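Long-range contact in SYE1 (Shewanella oneidensis, PDB 4AWT), which binds flavin mononucleotide and, like other members of the old yellow enzyme family, probably reduces carbon-carbon double bonds at the expense of NADH or NADPH: residues T15-R27 / A316-N328. The protein carries 1 engineered substitution. Residues are numbered along the deposited sequence; the frame is centred on the assembly and turned at random. Where two conformers were deposited one is given.
Sequences TLKNRIVMPPLTR and ADMIGFGRPFIAN. Engineered in segment 15-27: L25 (natural residue Met). With FMN (flavin mononucleotide), chain B; BOG (octyl beta-D-glucopyranoside), chain D; SO4 (sulfate ion), chain C.
P23 CD packs 3.0 Å from F321 O, a carbonyl oxygen buried without a hydrogen-bond partner anywhere in the model; the proline has no N-H to offer it, and the strand ladder ends there. M22 lies over one face of the F325 ring, its CB 4.1 Å from the ring centroid in a CH-pi contact. With CG anti to the backbone N (chi1 178°) and the chain extended, the sulfur is carried out above the ring, a Met-aromatic pair. I20 CG2 reaches both this ring and that of F321. I20 and M22 belong to the first strand of the TIM barrel, 20-22, which pairs in parallel with the last, 318-320. Three backbone bonds join them: I319 N to R19 O, V21 N to I319 O, and F321 N to V21 O. At the start of the seam M318 bends at chi3 (79°), bringing CE against V21 CG2 at 3.6 Å and close to L16 CD1. R19 NH1 donates in plane to a lone pair of D317 O (2.9 Å), and a water links NH1 to D317 OD1; OD2 is salt-bridged to R289.

Past the strands both segments turn to the FMN. L25, engineered from methionine, sets CD2 3.6 Å from flavin C9 and CD1 against I326, while T26 OG1 donates to flavin O4 (2.7 Å). G322 N and R323 N bind the phosphate at the N-terminal end of helix 323-327, and a CB on G322 would clash with O1P. R323 NE and NH2 hold O1P and O2P edge-on, as NH1 grips a sulfate; a leucine in its place would probably leave the phosphate short of two bonds and a countercharge. Barrel closure thus brings flavin-contacting and phosphate-binding groups together, and the cationic guanidinium, with the helix end, is likely to stabilise the phosphate's negative charge.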
loop_
_atom_site.group_PDB
_atom_site.type_symbol
_atom_site.label_atom_id
_atom_site.label_comp_id
_atom_site.label_asym_id
_atom_site.label_seq_id
_atom_site.Cartn_x
_atom_site.Cartn_y
_atom_site.Cartn_z
ATOM N N THR A 15 -18.941 -5.096 7.307
ATOM C CA THR A 15 -18.736 -6.187 8.255
ATOM C C THR A 15 -17.856 -7.084 7.346
ATOM O O THR A 15 -18.176 -7.463 6.194
ATOM C CB THR A 15 -20.070 -6.760 8.818
ATOM O OG1 THR A 15 -20.900 -7.231 7.803
ATOM C CG2 THR A 15 -20.785 -5.625 9.552
ATOM N N LEU A 16 -16.678 -7.390 7.887
ATOM C CA LEU A 16 -15.746 -8.268 7.213
ATOM C C LEU A 16 -15.795 -9.663 7.811
ATOM O O LEU A 16 -16.050 -9.846 8.988
ATOM C CB LEU A 16 -14.327 -7.728 7.331
ATOM C CG LEU A 16 -14.135 -6.257 6.908
ATOM C CD1 LEU A 16 -12.643 -5.915 7.002
ATOM C CD2 LEU A 16 -14.692 -5.974 5.501
ATOM N N LYS A 17 -15.497 -10.660 6.982
ATOM C CA LYS A 17 -15.660 -12.039 7.307
ATOM C C LYS A 17 -14.654 -12.593 8.312
ATOM O O LYS A 17 -14.970 -13.506 9.060
ATOM C CB LYS A 17 -15.530 -12.856 6.004
ATOM C CG LYS A 17 -16.815 -12.631 5.196
ATOM C CD LYS A 17 -17.171 -13.679 4.230
ATOM C CE LYS A 17 -18.379 -13.263 3.371
ATOM N NZ LYS A 17 -18.420 -14.088 2.143
ATOM N N ASN A 18 -13.437 -12.068 8.291
ATOM C CA ASN A 18 -12.367 -12.550 9.121
ATOM C C ASN A 18 -11.330 -11.424 9.244
ATOM O O ASN A 18 -11.531 -10.333 8.703
ATOM C CB ASN A 18 -11.787 -13.864 8.607
ATOM C CG ASN A 18 -11.212 -13.714 7.210
ATOM O OD1 ASN A 18 -10.394 -12.826 6.977
ATOM N ND2 ASN A 18 -11.604 -14.586 6.306
ATOM N N ARG A 19 -10.245 -11.712 9.967
ATOM C CA ARG A 19 -9.209 -10.758 10.297
ATOM C C ARG A 19 -8.037 -10.792 9.332
ATOM O O ARG A 19 -6.995 -10.174 9.618
ATOM C CB ARG A 19 -8.667 -10.975 11.718
ATOM C CG ARG A 19 -9.712 -10.989 12.792
ATOM C CD ARG A 19 -10.589 -9.777 12.811
ATOM N NE ARG A 19 -11.473 -9.744 13.986
ATOM C CZ ARG A 19 -11.140 -9.276 15.157
ATOM N NH1 ARG A 19 -9.931 -8.814 15.403
ATOM N NH2 ARG A 19 -12.025 -9.288 16.150
ATOM N N ILE A 20 -8.168 -11.521 8.230
ATOM C CA ILE A 20 -7.077 -11.711 7.280
ATOM C C ILE A 20 -7.176 -10.652 6.176
ATOM O O ILE A 20 -8.226 -10.474 5.561
ATOM C CB ILE A 20 -7.135 -13.128 6.687
ATOM C CG1 ILE A 20 -6.929 -14.145 7.803
ATOM C CG2 ILE A 20 -6.152 -13.279 5.544
ATOM C CD1 ILE A 20 -7.318 -15.554 7.407
ATOM N N VAL A 21 -6.031 -10.022 5.900
ATOM C CA VAL A 21 -5.917 -9.046 4.843
ATOM C C VAL A 21 -4.990 -9.575 3.748
ATOM O O VAL A 21 -3.923 -10.115 4.010
ATOM C CB VAL A 21 -5.381 -7.712 5.411
ATOM C CG1 VAL A 21 -5.195 -6.679 4.321
ATOM C CG2 VAL A 21 -6.314 -7.217 6.503
ATOM N N MET A 22 -5.407 -9.362 2.490
ATOM C CA MET A 22 -4.497 -9.439 1.368
ATOM C C MET A 22 -3.932 -8.036 1.199
ATOM O O MET A 22 -4.668 -7.121 0.800
ATOM C CB MET A 22 -5.208 -9.889 0.090
ATOM C CG MET A 22 -4.274 -9.933 -1.098
ATOM S SD MET A 22 -5.179 -10.421 -2.572
ATOM C CE MET A 22 -3.914 -10.180 -3.813
ATOM N N PRO A 23 -2.686 -7.803 1.578
ATOM C CA PRO A 23 -2.121 -6.448 1.528
ATOM C C PRO A 23 -1.774 -6.133 0.080
ATOM O O PRO A 23 -1.800 -6.996 -0.790
ATOM C CB PRO A 23 -0.874 -6.596 2.403
ATOM C CG PRO A 23 -0.380 -7.989 2.078
ATOM C CD PRO A 23 -1.658 -8.823 1.910
ATOM N N PRO A 24 -1.402 -4.865 -0.162
ATOM C CA PRO A 24 -1.038 -4.441 -1.516
ATOM C C PRO A 24 0.139 -5.229 -2.044
ATOM O O PRO A 24 1.178 -5.336 -1.399
ATOM C CB PRO A 24 -0.655 -2.974 -1.331
ATOM C CG PRO A 24 -1.510 -2.541 -0.216
ATOM C CD PRO A 24 -1.403 -3.724 0.751
ATOM N N LEU A 25 0.009 -5.737 -3.293
ATOM C CA LEU A 25 1.063 -6.511 -3.927
ATOM C C LEU A 25 1.145 -6.120 -5.392
ATOM O O LEU A 25 0.397 -6.637 -6.237
ATOM C CB LEU A 25 0.817 -8.025 -3.792
ATOM C CG LEU A 25 0.746 -8.541 -2.357
ATOM C CD1 LEU A 25 -0.051 -9.840 -2.318
ATOM C CD2 LEU A 25 2.154 -8.722 -1.770
ATOM N N THR A 26 2.052 -5.236 -5.728
ATOM C CA THR A 26 2.347 -4.872 -7.123
ATOM C C THR A 26 2.681 -6.114 -7.912
ATOM O O THR A 26 3.612 -6.845 -7.567
ATOM C CB THR A 26 3.548 -3.911 -7.143
ATOM O OG1 THR A 26 3.173 -2.630 -6.622
ATOM C CG2 THR A 26 4.111 -3.680 -8.522
ATOM N N ARG A 27 1.955 -6.305 -9.012
ATOM C CA ARG A 27 2.186 -7.427 -9.923
ATOM C C ARG A 27 2.587 -6.960 -11.321
ATOM O O ARG A 27 2.980 -7.801 -12.159
ATOM C CB ARG A 27 1.010 -8.388 -9.987
ATOM C CG ARG A 27 0.513 -8.858 -8.631
ATOM C CD ARG A 27 1.608 -9.468 -7.732
ATOM N NE ARG A 27 2.264 -10.604 -8.403
ATOM C CZ ARG A 27 1.747 -11.819 -8.497
ATOM N NH1 ARG A 27 0.659 -12.146 -7.848
ATOM N NH2 ARG A 27 2.387 -12.739 -9.230
ATOM N N ALA A 316 -2.886 -6.007 17.349
ATOM C CA ALA A 316 -3.425 -5.859 16.020
ATOM C C ALA A 316 -4.870 -6.320 16.022
ATOM O O ALA A 316 -5.223 -7.236 16.766
ATOM C CB ALA A 316 -2.648 -6.734 15.028
ATOM N N ASP A 317 -5.658 -5.755 15.110
ATOM C CA ASP A 317 -6.981 -6.259 14.847
ATOM C C ASP A 317 -7.040 -7.170 13.624
ATOM O O ASP A 317 -7.868 -8.086 13.572
ATOM C CB ASP A 317 -7.949 -5.091 14.664
ATOM C CG ASP A 317 -7.967 -4.196 15.838
ATOM O OD1 ASP A 317 -8.207 -4.698 16.973
ATOM O OD2 ASP A 317 -7.705 -2.971 15.682
ATOM N N MET A 318 -6.212 -6.895 12.631
ATOM C CA MET A 318 -6.152 -7.655 11.400
ATOM C C MET A 318 -4.698 -7.864 11.025
ATOM O O MET A 318 -3.842 -7.054 11.386
ATOM C CB MET A 318 -6.885 -6.989 10.267
ATOM C CG MET A 318 -8.331 -6.632 10.535
ATOM S SD MET A 318 -9.187 -5.941 9.120
ATOM C CE MET A 318 -9.537 -7.434 8.199
ATOM N N ILE A 319 -4.442 -8.916 10.251
ATOM C CA ILE A 319 -3.104 -9.259 9.842
ATOM C C ILE A 319 -3.100 -9.504 8.334
ATOM O O ILE A 319 -3.911 -10.272 7.825
ATOM C CB ILE A 319 -2.559 -10.484 10.605
ATOM C CG1 ILE A 319 -2.486 -10.217 12.098
ATOM C CG2 ILE A 319 -1.213 -10.919 10.033
ATOM C CD1 ILE A 319 -1.425 -9.224 12.525
ATOM N N GLY A 320 -2.151 -8.845 7.651
ATOM C CA GLY A 320 -1.950 -9.086 6.259
ATOM C C GLY A 320 -0.856 -10.114 6.021
ATOM O O GLY A 320 0.134 -10.175 6.740
ATOM N N PHE A 321 -1.055 -10.890 4.945
ATOM C CA PHE A 321 -0.108 -11.908 4.482
ATOM C C PHE A 321 0.168 -11.611 3.031
ATOM O O PHE A 321 -0.761 -11.707 2.206
ATOM C CB PHE A 321 -0.684 -13.317 4.618
ATOM C CG PHE A 321 -1.096 -13.678 6.022
ATOM C CD1 PHE A 321 -2.317 -13.293 6.525
ATOM C CD2 PHE A 321 -0.264 -14.400 6.848
ATOM C CE1 PHE A 321 -2.718 -13.618 7.795
ATOM C CE2 PHE A 321 -0.673 -14.735 8.125
ATOM C CZ PHE A 321 -1.910 -14.364 8.580
ATOM N N GLY A 322 1.382 -11.170 2.701
ATOM C CA GLY A 322 1.689 -10.739 1.355
ATOM C C GLY A 322 2.135 -11.890 0.479
ATOM O O GLY A 322 1.377 -12.458 -0.291
ATOM N N ARG A 323 3.410 -12.262 0.650
ATOM C CA ARG A 323 3.976 -13.366 -0.149
ATOM C C ARG A 323 3.130 -14.610 -0.077
ATOM O O ARG A 323 2.901 -15.237 -1.131
ATOM C CB ARG A 323 5.458 -13.536 0.188
ATOM C CG ARG A 323 6.257 -12.401 -0.432
ATOM C CD ARG A 323 7.642 -12.201 0.145
ATOM N NE ARG A 323 7.584 -11.557 1.439
ATOM C CZ ARG A 323 8.651 -11.095 2.057
ATOM N NH1 ARG A 323 9.854 -11.240 1.484
ATOM N NH2 ARG A 323 8.534 -10.462 3.235
ATOM N N PRO A 324 2.602 -15.029 1.079
ATOM C CA PRO A 324 1.788 -16.249 1.062
ATOM C C PRO A 324 0.522 -16.127 0.220
ATOM O O PRO A 324 0.066 -17.116 -0.333
ATOM C CB PRO A 324 1.446 -16.472 2.540
ATOM C CG PRO A 324 2.648 -15.860 3.271
ATOM C CD PRO A 324 2.939 -14.602 2.463
ATOM N N PHE A 325 -0.070 -14.926 0.121
ATOM C CA PHE A 325 -1.258 -14.783 -0.722
ATOM C C PHE A 325 -0.953 -14.866 -2.205
ATOM O O PHE A 325 -1.816 -15.188 -2.992
ATOM C CB PHE A 325 -2.008 -13.478 -0.399
ATOM C CG PHE A 325 -3.371 -13.684 0.207
ATOM C CD1 PHE A 325 -4.285 -14.527 -0.391
ATOM C CD2 PHE A 325 -3.716 -13.044 1.384
ATOM C CE1 PHE A 325 -5.543 -14.706 0.134
ATOM C CE2 PHE A 325 -4.991 -13.212 1.920
ATOM C CZ PHE A 325 -5.897 -14.048 1.286
ATOM N N ILE A 326 0.281 -14.583 -2.613
ATOM C CA ILE A 326 0.579 -14.722 -4.027
ATOM C C ILE A 326 0.396 -16.166 -4.460
ATOM O O ILE A 326 -0.213 -16.426 -5.485
ATOM C CB ILE A 326 1.995 -14.212 -4.271
ATOM C CG1 ILE A 326 2.002 -12.701 -4.021
ATOM C CG2 ILE A 326 2.546 -14.600 -5.637
ATOM C CD1 ILE A 326 3.421 -12.148 -4.125
ATOM N N ALA A 327 0.922 -17.094 -3.668
ATOM C CA ALA A 327 0.972 -18.487 -4.049
ATOM C C ALA A 327 -0.191 -19.334 -3.532
ATOM O O ALA A 327 -0.307 -20.484 -3.921
ATOM C CB ALA A 327 2.286 -19.104 -3.585
ATOM N N ASN A 328 -1.025 -18.781 -2.676
ATOM C CA ASN A 328 -2.084 -19.530 -2.016
ATOM C C ASN A 328 -3.366 -18.724 -2.133
ATOM O O ASN A 328 -3.674 -17.896 -1.295
ATOM C CB ASN A 328 -1.765 -19.789 -0.542
ATOM C CG ASN A 328 -0.503 -20.627 -0.411
ATOM O OD1 ASN A 328 -0.565 -21.850 -0.488
ATOM N ND2 ASN A 328 0.623 -19.943 -0.260
HETATM N N1 FMN B . 3.351 -2.855 -0.387
HETATM C C2 FMN B . 2.599 -1.802 -0.683
HETATM O O2 FMN B . 2.201 -0.997 0.202
HETATM N N3 FMN B . 2.224 -1.559 -1.997
HETATM C C4 FMN B . 2.599 -2.376 -3.051
HETATM O O4 FMN B . 2.128 -2.142 -4.195
HETATM C C4A FMN B . 3.479 -3.411 -2.738
HETATM N N5 FMN B . 3.989 -4.229 -3.745
HETATM C C5A FMN B . 4.509 -5.493 -3.355
HETATM C C6 FMN B . 4.777 -6.444 -4.308
HETATM C C7 FMN B . 5.270 -7.726 -3.965
HETATM C C7M FMN B . 5.421 -8.757 -5.057
HETATM C C8 FMN B . 5.527 -7.986 -2.653
HETATM C C8M FMN B . 6.024 -9.342 -2.193
HETATM C C9 FMN B . 5.268 -7.013 -1.666
HETATM C C9A FMN B . 4.748 -5.762 -2.003
HETATM N N10 FMN B . 4.429 -4.807 -1.014
HETATM C C10 FMN B . 3.739 -3.666 -1.377
HETATM C "C1'" FMN B . 4.633 -5.140 0.399
HETATM C "C2'" FMN B . 3.569 -6.100 0.962
HETATM O "O2'" FMN B . 2.312 -5.453 1.063
HETATM C "C3'" FMN B . 3.910 -6.594 2.354
HETATM O "O3'" FMN B . 3.883 -5.547 3.312
HETATM C "C4'" FMN B . 5.253 -7.338 2.469
HETATM O "O4'" FMN B . 5.434 -8.264 1.408
HETATM C "C5'" FMN B . 5.447 -7.980 3.829
HETATM O "O5'" FMN B . 4.451 -8.985 4.083
HETATM P P FMN B . 4.814 -10.542 3.850
HETATM O O1P FMN B . 5.000 -10.721 2.364
HETATM O O2P FMN B . 6.082 -10.832 4.622
HETATM O O3P FMN B . 3.596 -11.256 4.383
HETATM C C1 BOG D . 9.254 -3.646 -5.170
HETATM O O1 BOG D . 9.969 -4.799 -5.522
HETATM C C2 BOG D . 7.849 -3.667 -5.684
HETATM O O2 BOG D . 7.810 -3.642 -7.095
HETATM C C3 BOG D . 7.029 -2.459 -5.206
HETATM O O3 BOG D . 5.674 -2.635 -5.511
HETATM C C4 BOG D . 7.126 -2.406 -3.674
HETATM O O4 BOG D . 6.457 -1.276 -3.228
HETATM C C5 BOG D . 8.569 -2.429 -3.187
HETATM O O5 BOG D . 9.146 -3.611 -3.707
HETATM C C6 BOG D . 8.660 -2.423 -1.683
HETATM O O6 BOG D . 10.044 -2.354 -1.383
HETATM C "C1'" BOG D . 11.366 -4.631 -5.587
HETATM C "C2'" BOG D . 12.136 -5.826 -6.141
HETATM C "C3'" BOG D . 11.733 -7.143 -5.552
HETATM C "C4'" BOG D . 12.625 -8.372 -5.690
HETATM C "C5'" BOG D . 11.820 -9.448 -6.425
HETATM C "C6'" BOG D . 12.390 -9.684 -7.826
HETATM C "C7'" BOG D . 11.554 -10.746 -8.562
HETATM C "C8'" BOG D . 12.464 -11.319 -9.642
HETATM S S SO4 C . 10.927 -14.472 0.024
HETATM O O1 SO4 C . 10.794 -13.051 -0.551
HETATM O O2 SO4 C . 11.872 -14.445 1.087
HETATM O O3 SO4 C . 9.633 -14.756 0.857
HETATM O O4 SO4 C . 10.914 -15.526 -0.949
HETATM O O HOH W 1 -9.237 -7.060 17.689
HETATM O O HOH W 2 -0.373 -14.781 -7.822
#